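Local coordinates for SYE1 (Shewanella oneidensis, PDB 4AWT), which binds FMN and probably reduces carbon-carbon double bonds with NADH or NADPH as electron donor, as an Old Yellow Enzyme-like flavoprotein, at residues S4-I9 with N18-P23; Y44-A49 with H91-A96; F325-D330 with T358-Y363. The protein carries 1 engineered substitution. One frame throughout, in Å; residues are numbered along the deposited sequence.

Contact 1: residues S4-I9 with N18-P23; sequences SLFQPI and NRIVMP
Arg-19 carries most of the polar exchange with residues 4-9, through both its backbone and its side chain. Its amide gives a nearly straight hydrogen bond to Leu-5 O (N to O 3.0 Å, 161°). A bend at chi2 (-54°) sets NE beside two carbonyls of the loop. Arg-19 NE donates to Pro-8 O at 3.0 Å, approaching from above that carbonyl's plane, while its bond to Gln-7 O is weak and strongly bent. One water bridges Arg-19 NH2, from which it accepts, and Pro-8 O, to which it donates. The other terminal nitrogen, NH1, is held by the backbone oxygen of Asp-317. A methyl, Ile-9 CD1, lies over one face of the guanidinium and a carbonyl oxygen, Ser-4 O, over the opposite one, both toward the rim. Gln-7 O also receives a CA-H...O contact from Asn-18 CA at 3.3 Å. Within residues 18-23 Asn-18 forms an Asx turn, its OD1 accepting from Ile-20 N.

The apolar packing centres on Leu-5 and Ile-20, which cross at about a right angle, with Leu-5 CG 3.7 Å from Ile-20 CG1. Ile-20 CD1 reaches further, to 3.5 Å from CZ of the Phe-6 ring, which it meets obliquely.

The N-terminal loop thus packs at the start of strand 20-22, the first strand of the TIM barrel. Arg-19, just before the strand, and Val-21 within it make backbone bonds to Ile-319 of the last strand, 318-320. Leu-5 rests on helix 304-312, and Phe-6 and Ile-20 share Pro-332 of helix 331-337.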
loop_
_atom_site.group_PDB
_atom_site.type_symbol
_atom_site.label_atom_id
_atom_site.label_comp_id
_atom_site.label_asym_id
_atom_site.label_seq_id
_atom_site.Cartn_x
_atom_site.Cartn_y
_atom_site.Cartn_z
ATOM N N SER A 4 0.358 22.200 11.956
ATOM C CA SER A 4 0.491 21.881 10.530
ATOM C C SER A 4 -0.228 20.611 10.147
ATOM O O SER A 4 -0.777 20.510 9.022
ATOM C CB SER A 4 1.954 21.777 10.161
ATOM O OG SER A 4 2.566 23.054 10.312
ATOM N N LEU A 5 -0.257 19.626 11.039
ATOM C CA LEU A 5 -0.948 18.366 10.755
ATOM C C LEU A 5 -2.408 18.586 10.423
ATOM O O LEU A 5 -3.014 17.794 9.714
ATOM C CB LEU A 5 -0.734 17.435 11.951
ATOM C CG LEU A 5 -1.144 15.976 11.732
ATOM C CD1 LEU A 5 -0.271 15.315 10.696
ATOM C CD2 LEU A 5 -1.052 15.243 13.072
ATOM N N PHE A 6 -2.991 19.651 11.005
ATOM C CA PHE A 6 -4.401 19.965 10.856
ATOM C C PHE A 6 -4.653 21.078 9.845
ATOM O O PHE A 6 -5.756 21.631 9.829
ATOM C CB PHE A 6 -5.048 20.217 12.211
ATOM C CG PHE A 6 -5.266 18.903 12.896
ATOM C CD1 PHE A 6 -6.368 18.130 12.525
ATOM C CD2 PHE A 6 -4.377 18.392 13.822
ATOM C CE1 PHE A 6 -6.498 16.871 13.079
ATOM C CE2 PHE A 6 -4.541 17.143 14.368
ATOM C CZ PHE A 6 -5.619 16.389 13.974
ATOM N N GLN A 7 -3.698 21.310 8.957
ATOM C CA GLN A 7 -3.882 22.143 7.791
ATOM C C GLN A 7 -4.366 21.296 6.622
ATOM O O GLN A 7 -3.928 20.162 6.445
ATOM C CB GLN A 7 -2.571 22.785 7.387
ATOM C CG GLN A 7 -2.119 23.844 8.418
ATOM C CD GLN A 7 -2.925 25.105 8.295
ATOM O OE1 GLN A 7 -3.581 25.565 9.321
ATOM N NE2 GLN A 7 -2.957 25.694 7.198
ATOM N N PRO A 8 -5.259 21.823 5.793
ATOM C CA PRO A 8 -5.683 21.109 4.588
ATOM C C PRO A 8 -4.537 21.017 3.574
ATOM O O PRO A 8 -3.454 21.610 3.754
ATOM C CB PRO A 8 -6.824 21.955 4.071
ATOM C CG PRO A 8 -6.459 23.343 4.502
ATOM C CD PRO A 8 -5.890 23.155 5.901
ATOM N N ILE A 9 -4.773 20.262 2.519
ATOM C CA ILE A 9 -3.796 20.111 1.451
ATOM C C ILE A 9 -4.524 19.739 0.168
ATOM O O ILE A 9 -5.485 18.976 0.180
ATOM C CB ILE A 9 -2.731 19.051 1.815
ATOM C CG1 ILE A 9 -1.617 19.060 0.767
ATOM C CG2 ILE A 9 -3.313 17.691 2.052
ATOM C CD1 ILE A 9 -0.406 18.197 1.218
ATOM N N ASN A 18 -7.070 17.539 6.109
ATOM C CA ASN A 18 -5.937 17.593 6.992
ATOM C C ASN A 18 -4.816 16.753 6.361
ATOM O O ASN A 18 -4.986 16.214 5.264
ATOM C CB ASN A 18 -6.293 17.171 8.414
ATOM C CG ASN A 18 -6.807 15.742 8.462
ATOM O OD1 ASN A 18 -6.146 14.837 7.956
ATOM N ND2 ASN A 18 -7.945 15.538 9.088
ATOM N N ARG A 19 -3.686 16.671 7.068
ATOM C CA ARG A 19 -2.478 16.027 6.601
ATOM C C ARG A 19 -2.354 14.585 7.062
ATOM O O ARG A 19 -1.274 13.987 6.906
ATOM C CB ARG A 19 -1.219 16.784 7.049
ATOM C CG ARG A 19 -1.198 18.237 6.685
ATOM C CD ARG A 19 -1.407 18.507 5.229
ATOM N NE ARG A 19 -1.196 19.922 4.885
ATOM C CZ ARG A 19 -0.038 20.459 4.615
ATOM N NH1 ARG A 19 1.080 19.764 4.666
ATOM N NH2 ARG A 19 0.036 21.751 4.309
ATOM N N ILE A 20 -3.408 14.035 7.653
ATOM C CA ILE A 20 -3.377 12.694 8.227
ATOM C C ILE A 20 -3.868 11.684 7.184
ATOM O O ILE A 20 -4.935 11.850 6.595
ATOM C CB ILE A 20 -4.245 12.642 9.493
ATOM C CG1 ILE A 20 -3.661 13.582 10.540
ATOM C CG2 ILE A 20 -4.405 11.217 9.985
ATOM C CD1 ILE A 20 -4.617 13.881 11.676
ATOM N N VAL A 21 -3.095 10.605 7.042
ATOM C CA VAL A 21 -3.438 9.515 6.159
ATOM C C VAL A 21 -3.717 8.254 6.978
ATOM O O VAL A 21 -2.987 7.906 7.896
ATOM C CB VAL A 21 -2.290 9.268 5.154
ATOM C CG1 VAL A 21 -2.589 8.095 4.246
ATOM C CG2 VAL A 21 -2.027 10.539 4.365
ATOM N N MET A 22 -4.783 7.539 6.586
ATOM C CA MET A 22 -4.954 6.158 6.981
ATOM C C MET A 22 -4.264 5.333 5.903
ATOM O O MET A 22 -4.751 5.279 4.764
ATOM C CB MET A 22 -6.432 5.776 7.084
ATOM C CG MET A 22 -6.623 4.323 7.455
ATOM S SD MET A 22 -8.375 3.928 7.514
ATOM C CE MET A 22 -8.292 2.158 7.750
ATOM N N PRO A 23 -3.101 4.768 6.183
ATOM C CA PRO A 23 -2.345 4.043 5.154
ATOM C C PRO A 23 -2.996 2.681 4.960
ATOM O O PRO A 23 -3.863 2.269 5.722
ATOM C CB PRO A 23 -0.960 3.937 5.799
ATOM C CG PRO A 23 -1.271 3.727 7.265
ATOM C CD PRO A 23 -2.495 4.615 7.532
HETATM O O HOH W 1 -1.792 23.740 3.261
#

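Contact 2: residues Y44-A49 with H91-A96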
loop_
_atom_site.group_PDB
_atom_site.type_symbol
_atom_site.label_atom_id
_atom_site.label_comp_id
_atom_site.label_asym_id
_atom_site.label_seq_id
_atom_site.Cartn_x
_atom_site.Cartn_y
_atom_site.Cartn_z
ATOM N N TYR A 44 -16.127 0.041 8.600
ATOM C CA TYR A 44 -14.772 0.226 9.132
ATOM C C TYR A 44 -14.081 1.442 8.533
ATOM O O TYR A 44 -13.514 2.272 9.230
ATOM C CB TYR A 44 -14.010 -1.034 8.846
ATOM C CG TYR A 44 -12.494 -0.966 8.885
ATOM C CD1 TYR A 44 -11.796 -0.864 10.074
ATOM C CD2 TYR A 44 -11.786 -1.017 7.694
ATOM C CE1 TYR A 44 -10.430 -0.816 10.082
ATOM C CE2 TYR A 44 -10.402 -1.013 7.684
ATOM C CZ TYR A 44 -9.720 -0.920 8.886
ATOM O OH TYR A 44 -8.354 -0.973 8.951
ATOM N N TYR A 45 -14.108 1.554 7.178
ATOM C CA TYR A 45 -13.464 2.678 6.551
ATOM C C TYR A 45 -14.206 3.977 6.847
ATOM O O TYR A 45 -13.595 5.012 7.111
ATOM C CB TYR A 45 -13.313 2.459 5.060
ATOM C CG TYR A 45 -12.222 1.505 4.650
ATOM C CD1 TYR A 45 -10.884 1.900 4.768
ATOM C CD2 TYR A 45 -12.482 0.261 4.121
ATOM C CE1 TYR A 45 -9.866 1.076 4.364
ATOM C CE2 TYR A 45 -11.457 -0.575 3.707
ATOM C CZ TYR A 45 -10.141 -0.174 3.822
ATOM O OH TYR A 45 -9.123 -0.957 3.381
ATOM N N ALA A 46 -15.541 3.944 6.818
ATOM C CA ALA A 46 -16.310 5.157 7.088
ATOM C C ALA A 46 -16.081 5.673 8.499
ATOM O O ALA A 46 -16.082 6.881 8.710
ATOM C CB ALA A 46 -17.774 4.909 6.827
ATOM N N GLN A 47 -15.867 4.764 9.453
ATOM C CA GLN A 47 -15.535 5.160 10.823
ATOM C C GLN A 47 -14.267 5.972 10.910
ATOM O O GLN A 47 -14.069 6.676 11.900
ATOM C CB GLN A 47 -15.374 3.930 11.701
ATOM C CG GLN A 47 -16.666 3.226 12.092
ATOM C CD GLN A 47 -16.443 1.998 12.925
ATOM O OE1 GLN A 47 -17.459 1.496 13.567
ATOM N NE2 GLN A 47 -15.332 1.473 13.015
ATOM N N ARG A 48 -13.379 5.832 9.929
ATOM C CA ARG A 48 -12.041 6.424 9.929
ATOM C C ARG A 48 -11.917 7.587 8.951
ATOM O O ARG A 48 -10.830 8.089 8.706
ATOM C CB ARG A 48 -11.016 5.302 9.684
ATOM C CG ARG A 48 -10.935 4.402 10.905
ATOM C CD ARG A 48 -10.381 2.994 10.669
ATOM N NE ARG A 48 -10.339 2.250 11.912
ATOM C CZ ARG A 48 -11.410 1.818 12.545
ATOM N NH1 ARG A 48 -12.582 1.850 11.982
ATOM N NH2 ARG A 48 -11.300 1.335 13.788
ATOM N N ALA A 49 -13.049 8.052 8.435
ATOM C CA ALA A 49 -13.082 9.047 7.359
ATOM C C ALA A 49 -12.846 10.457 7.837
ATOM O O ALA A 49 -12.925 11.389 7.001
ATOM C CB ALA A 49 -14.375 8.873 6.581
ATOM N N HIS A 91 -17.237 8.453 1.051
ATOM C CA HIS A 91 -17.556 9.747 0.464
ATOM C C HIS A 91 -18.735 10.405 1.190
ATOM O O HIS A 91 -18.746 11.658 1.250
ATOM C CB HIS A 91 -17.893 9.568 -1.008
ATOM C CG HIS A 91 -16.647 9.338 -1.809
ATOM N ND1 HIS A 91 -16.598 8.547 -2.938
ATOM C CD2 HIS A 91 -15.409 9.771 -1.642
ATOM C CE1 HIS A 91 -15.370 8.556 -3.410
ATOM N NE2 HIS A 91 -14.612 9.288 -2.673
ATOM N N ALA A 92 -19.644 9.643 1.727
ATOM C CA ALA A 92 -20.748 10.237 2.501
ATOM C C ALA A 92 -20.237 10.956 3.749
ATOM O O ALA A 92 -20.893 11.852 4.244
ATOM C CB ALA A 92 -21.748 9.170 2.872
ATOM N N LYS A 93 -19.052 10.583 4.224
ATOM C CA LYS A 93 -18.403 11.250 5.326
ATOM C C LYS A 93 -17.534 12.409 4.930
ATOM O O LYS A 93 -17.018 13.191 5.756
ATOM C CB LYS A 93 -17.465 10.360 6.128
ATOM C CG LYS A 93 -18.191 9.129 6.598
ATOM C CD LYS A 93 -19.476 9.373 7.411
ATOM C CE LYS A 93 -19.872 8.003 8.000
ATOM N NZ LYS A 93 -21.126 8.208 8.779
ATOM N N GLY A 94 -17.352 12.707 3.669
ATOM C CA GLY A 94 -16.404 13.783 3.334
ATOM C C GLY A 94 -14.978 13.266 3.477
ATOM O O GLY A 94 -14.360 13.536 4.465
ATOM N N CYS A 95 -14.483 12.521 2.536
ATOM C CA CYS A 95 -13.140 11.980 2.707
ATOM C C CYS A 95 -12.773 11.503 1.306
ATOM O O CYS A 95 -13.643 11.220 0.500
ATOM C CB CYS A 95 -13.000 10.871 3.721
ATOM S SG CYS A 95 -11.357 10.245 4.027
ATOM N N ALA A 96 -11.513 11.466 1.007
ATOM C CA ALA A 96 -10.961 10.911 -0.237
ATOM C C ALA A 96 -10.406 9.531 0.039
ATOM O O ALA A 96 -9.858 9.276 1.103
ATOM C CB ALA A 96 -9.856 11.805 -0.780
HETATM O O HOH W 2 -15.070 13.109 7.568
#
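Lys-93 lays its aliphatic chain across Ala-46 and Ala-49, at the point where residues 44-49 leave helix 39-46. Its CB meets Ala-49 CB at 3.5 Å. A bend at chi2 (-55°) turns the chain back over Ala-46, where Lys-93 CE comes 3.9 Å from Ala-46 CB; the ammonium beyond it donates to a bound polyether, probably from the crystallisation liquor. About a right angle away from Lys-93 CB, Ala-49 CB meets Cys-95 CB at 3.7 Å, while Cys-95 SG, anti to its own backbone N (chi1 -177°), lies near Ala-49 CA and O.

No direct hydrogen bond joins the segments. A water links them instead, 2.8 Å from Ala-49 O and 2.7 Å from Lys-93 O. The approach lies where both chains leave their helices: a type I turn runs from Ala-46 to Ala-49, and Gly-94, with positive phi (76°), leads out of helix 77-92. A CB there would collide with the preceding carbonyl oxygen.

Both turns lead into barrel strands, 53-60 and 96-102, which run side by side. Cys-95 packs against Ile-54 and against Val-90 of helix 77-92, and Ala-96 bonds through its backbone to Ile-54.

Contact 3: residues F325-D330 with T358-Y363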
loop_
_atom_site.group_PDB
_atom_site.type_symbol
_atom_site.label_atom_id
_atom_site.label_comp_id
_atom_site.label_asym_id
_atom_site.label_seq_id
_atom_site.Cartn_x
_atom_site.Cartn_y
_atom_site.Cartn_z
ATOM N N PHE A 325 -4.490 3.792 13.721
ATOM C CA PHE A 325 -5.814 3.885 13.106
ATOM C C PHE A 325 -6.637 2.622 13.260
ATOM O O PHE A 325 -7.847 2.666 13.201
ATOM C CB PHE A 325 -5.703 4.277 11.620
ATOM C CG PHE A 325 -6.271 5.633 11.296
ATOM C CD1 PHE A 325 -7.544 5.976 11.701
ATOM C CD2 PHE A 325 -5.513 6.560 10.604
ATOM C CE1 PHE A 325 -8.088 7.201 11.391
ATOM C CE2 PHE A 325 -6.056 7.801 10.277
ATOM C CZ PHE A 325 -7.347 8.111 10.678
ATOM N N ILE A 326 -5.999 1.473 13.469
ATOM C CA ILE A 326 -6.797 0.279 13.675
ATOM C C ILE A 326 -7.651 0.429 14.922
ATOM O O ILE A 326 -8.832 0.123 14.897
ATOM C CB ILE A 326 -5.857 -0.920 13.750
ATOM C CG1 ILE A 326 -5.226 -1.110 12.367
ATOM C CG2 ILE A 326 -6.529 -2.177 14.285
ATOM C CD1 ILE A 326 -4.175 -2.217 12.407
ATOM N N ALA A 327 -7.044 0.908 16.002
ATOM C CA ALA A 327 -7.689 0.937 17.294
ATOM C C ALA A 327 -8.377 2.259 17.636
ATOM O O ALA A 327 -9.067 2.328 18.640
ATOM C CB ALA A 327 -6.680 0.601 18.386
ATOM N N ASN A 328 -8.190 3.280 16.825
ATOM C CA ASN A 328 -8.682 4.618 17.121
ATOM C C ASN A 328 -9.378 5.142 15.877
ATOM O O ASN A 328 -8.767 5.751 15.017
ATOM C CB ASN A 328 -7.550 5.565 17.523
ATOM C CG ASN A 328 -6.867 5.070 18.789
ATOM O OD1 ASN A 328 -7.332 5.352 19.890
ATOM N ND2 ASN A 328 -5.802 4.303 18.601
ATOM N N PRO A 329 -10.698 4.874 15.736
ATOM C CA PRO A 329 -11.377 5.327 14.526
ATOM C C PRO A 329 -11.334 6.835 14.364
ATOM O O PRO A 329 -11.305 7.362 13.259
ATOM C CB PRO A 329 -12.799 4.781 14.679
ATOM C CG PRO A 329 -12.979 4.602 16.176
ATOM C CD PRO A 329 -11.613 4.148 16.649
ATOM N N ASP A 330 -11.349 7.528 15.521
ATOM C CA ASP A 330 -11.262 8.953 15.664
ATOM C C ASP A 330 -9.849 9.389 15.957
ATOM O O ASP A 330 -9.600 10.352 16.711
ATOM C CB ASP A 330 -12.210 9.458 16.755
ATOM C CG ASP A 330 -11.969 8.857 18.103
ATOM O OD1 ASP A 330 -11.293 7.798 18.220
ATOM O OD2 ASP A 330 -12.484 9.445 19.078
ATOM N N THR A 358 -14.682 -3.118 13.643
ATOM C CA THR A 358 -15.596 -2.017 13.723
ATOM C C THR A 358 -16.065 -1.681 15.130
ATOM O O THR A 358 -16.863 -0.766 15.316
ATOM C CB THR A 358 -16.855 -2.241 12.854
ATOM O OG1 THR A 358 -17.437 -3.460 13.306
ATOM C CG2 THR A 358 -16.503 -2.348 11.400
ATOM N N ASP A 359 -15.546 -2.397 16.135
ATOM C CA ASP A 359 -16.000 -2.241 17.515
ATOM C C ASP A 359 -14.975 -1.584 18.403
ATOM O O ASP A 359 -15.135 -1.609 19.628
ATOM C CB ASP A 359 -16.505 -3.556 18.096
ATOM C CG ASP A 359 -15.471 -4.614 18.211
ATOM O OD1 ASP A 359 -14.346 -4.401 17.759
ATOM O OD2 ASP A 359 -15.821 -5.719 18.743
ATOM N N TYR A 360 -13.949 -0.924 17.857
ATOM C CA TYR A 360 -13.134 -0.021 18.619
ATOM C C TYR A 360 -13.897 1.284 18.788
ATOM O O TYR A 360 -14.245 1.899 17.767
ATOM C CB TYR A 360 -11.803 0.231 17.980
ATOM C CG TYR A 360 -10.819 -0.896 17.963
ATOM C CD1 TYR A 360 -9.998 -1.151 19.055
ATOM C CD2 TYR A 360 -10.665 -1.711 16.848
ATOM C CE1 TYR A 360 -9.037 -2.147 19.030
ATOM C CE2 TYR A 360 -9.736 -2.725 16.823
ATOM C CZ TYR A 360 -8.922 -2.934 17.908
ATOM O OH TYR A 360 -7.937 -3.905 17.905
ATOM N N PRO A 361 -14.202 1.727 19.989
ATOM C CA PRO A 361 -15.016 2.960 20.128
ATOM C C PRO A 361 -14.271 4.230 19.851
ATOM O O PRO A 361 -13.034 4.310 19.918
ATOM C CB PRO A 361 -15.478 2.913 21.572
ATOM C CG PRO A 361 -14.556 2.096 22.222
ATOM C CD PRO A 361 -13.932 1.095 21.281
ATOM N N THR A 362 -15.050 5.266 19.565
ATOM C CA THR A 362 -14.516 6.604 19.652
ATOM C C THR A 362 -14.235 6.974 21.094
ATOM O O THR A 362 -14.722 6.357 22.038
ATOM C CB THR A 362 -15.479 7.615 19.005
ATOM O OG1 THR A 362 -16.722 7.547 19.700
ATOM C CG2 THR A 362 -15.700 7.299 17.524
ATOM N N TYR A 363 -13.409 8.007 21.257
ATOM C CA TYR A 363 -12.967 8.406 22.593
ATOM C C TYR A 363 -14.138 8.956 23.389
ATOM O O TYR A 363 -14.921 9.785 22.909
ATOM C CB TYR A 363 -11.896 9.497 22.451
ATOM C CG TYR A 363 -11.388 9.946 23.813
ATOM C CD1 TYR A 363 -10.612 9.090 24.585
ATOM C CD2 TYR A 363 -11.724 11.174 24.342
ATOM C CE1 TYR A 363 -10.170 9.458 25.818
ATOM C CE2 TYR A 363 -11.286 11.563 25.593
ATOM C CZ TYR A 363 -10.505 10.696 26.323
ATOM O OH TYR A 363 -10.047 11.064 27.552
HETATM O O HOH W 3 -10.960 2.561 20.631
#
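The Tyr-360 ring lies flat against the end of helix 323-327, one face turned to the backbone of Ile-326 and Ala-327. Ala-327 CA sits 3.6 Å from the ring centroid and only 15° off its normal, a CH-pi contact over the face. The methyl of Ala-327 spreads toward the ring rim, its CB 3.7 Å from Tyr-360 CE1, and Ile-326 runs alongside the ring in the same direction, with CG2 near CE2. At the far end the phenolic OH is bonded to Val-345 N. Pro-329 faces the backbone beyond the ring, its CG 3.4 Å from Tyr-360 O.

This is the short extra helix after the eighth strand of the TIM barrel, beginning at the FMN-binding Arg-323, against which the C-terminal tail packs. Ile-326 also touches FMN.

Just before helix 331-337, Asp-330 turns its carboxylate to the tail, at the backbone of Tyr-363. With CG set between the backbone N and carbonyl carbon (chi1 58°), Asp-330 OD2 accepts on its syn side from Tyr-363 N at 2.8 Å, in an almost perfectly straight bond (178°) tilted out of the carboxylate plane. OD1 is taken by a salt bridge to Arg-334 of helix 331-337, and the Tyr-363 ring stacks on Tyr-339. Between the two side-chain contacts, a water donates to both Ala-327 O and Pro-361 O.

How the contacts relate
The three contacts follow one another along the chain and touch around the first strand of the barrel. Met-22 of contact 1 packs into contact 2, its CE 3.4 Å from Tyr-44 OH and its SD 3.7 Å from Arg-48 CB. The Phe-325 ring of contact 3 lies against the same strand, with CD2 3.7 Å from Met-22 CA. Arg-48 joins contacts 2 and 3, its NE 2.8 Å from Phe-325 O and its NH2 3.0 Å from Ile-326 O, probable hydrogen bonds to the helix that begins at Arg-323, an FMN-binding residue. FMN is touched by Pro-23 of contact 1 and Ile-326 of contact 3, whereas the interface of contact 2 is remote from the flavin-binding residues.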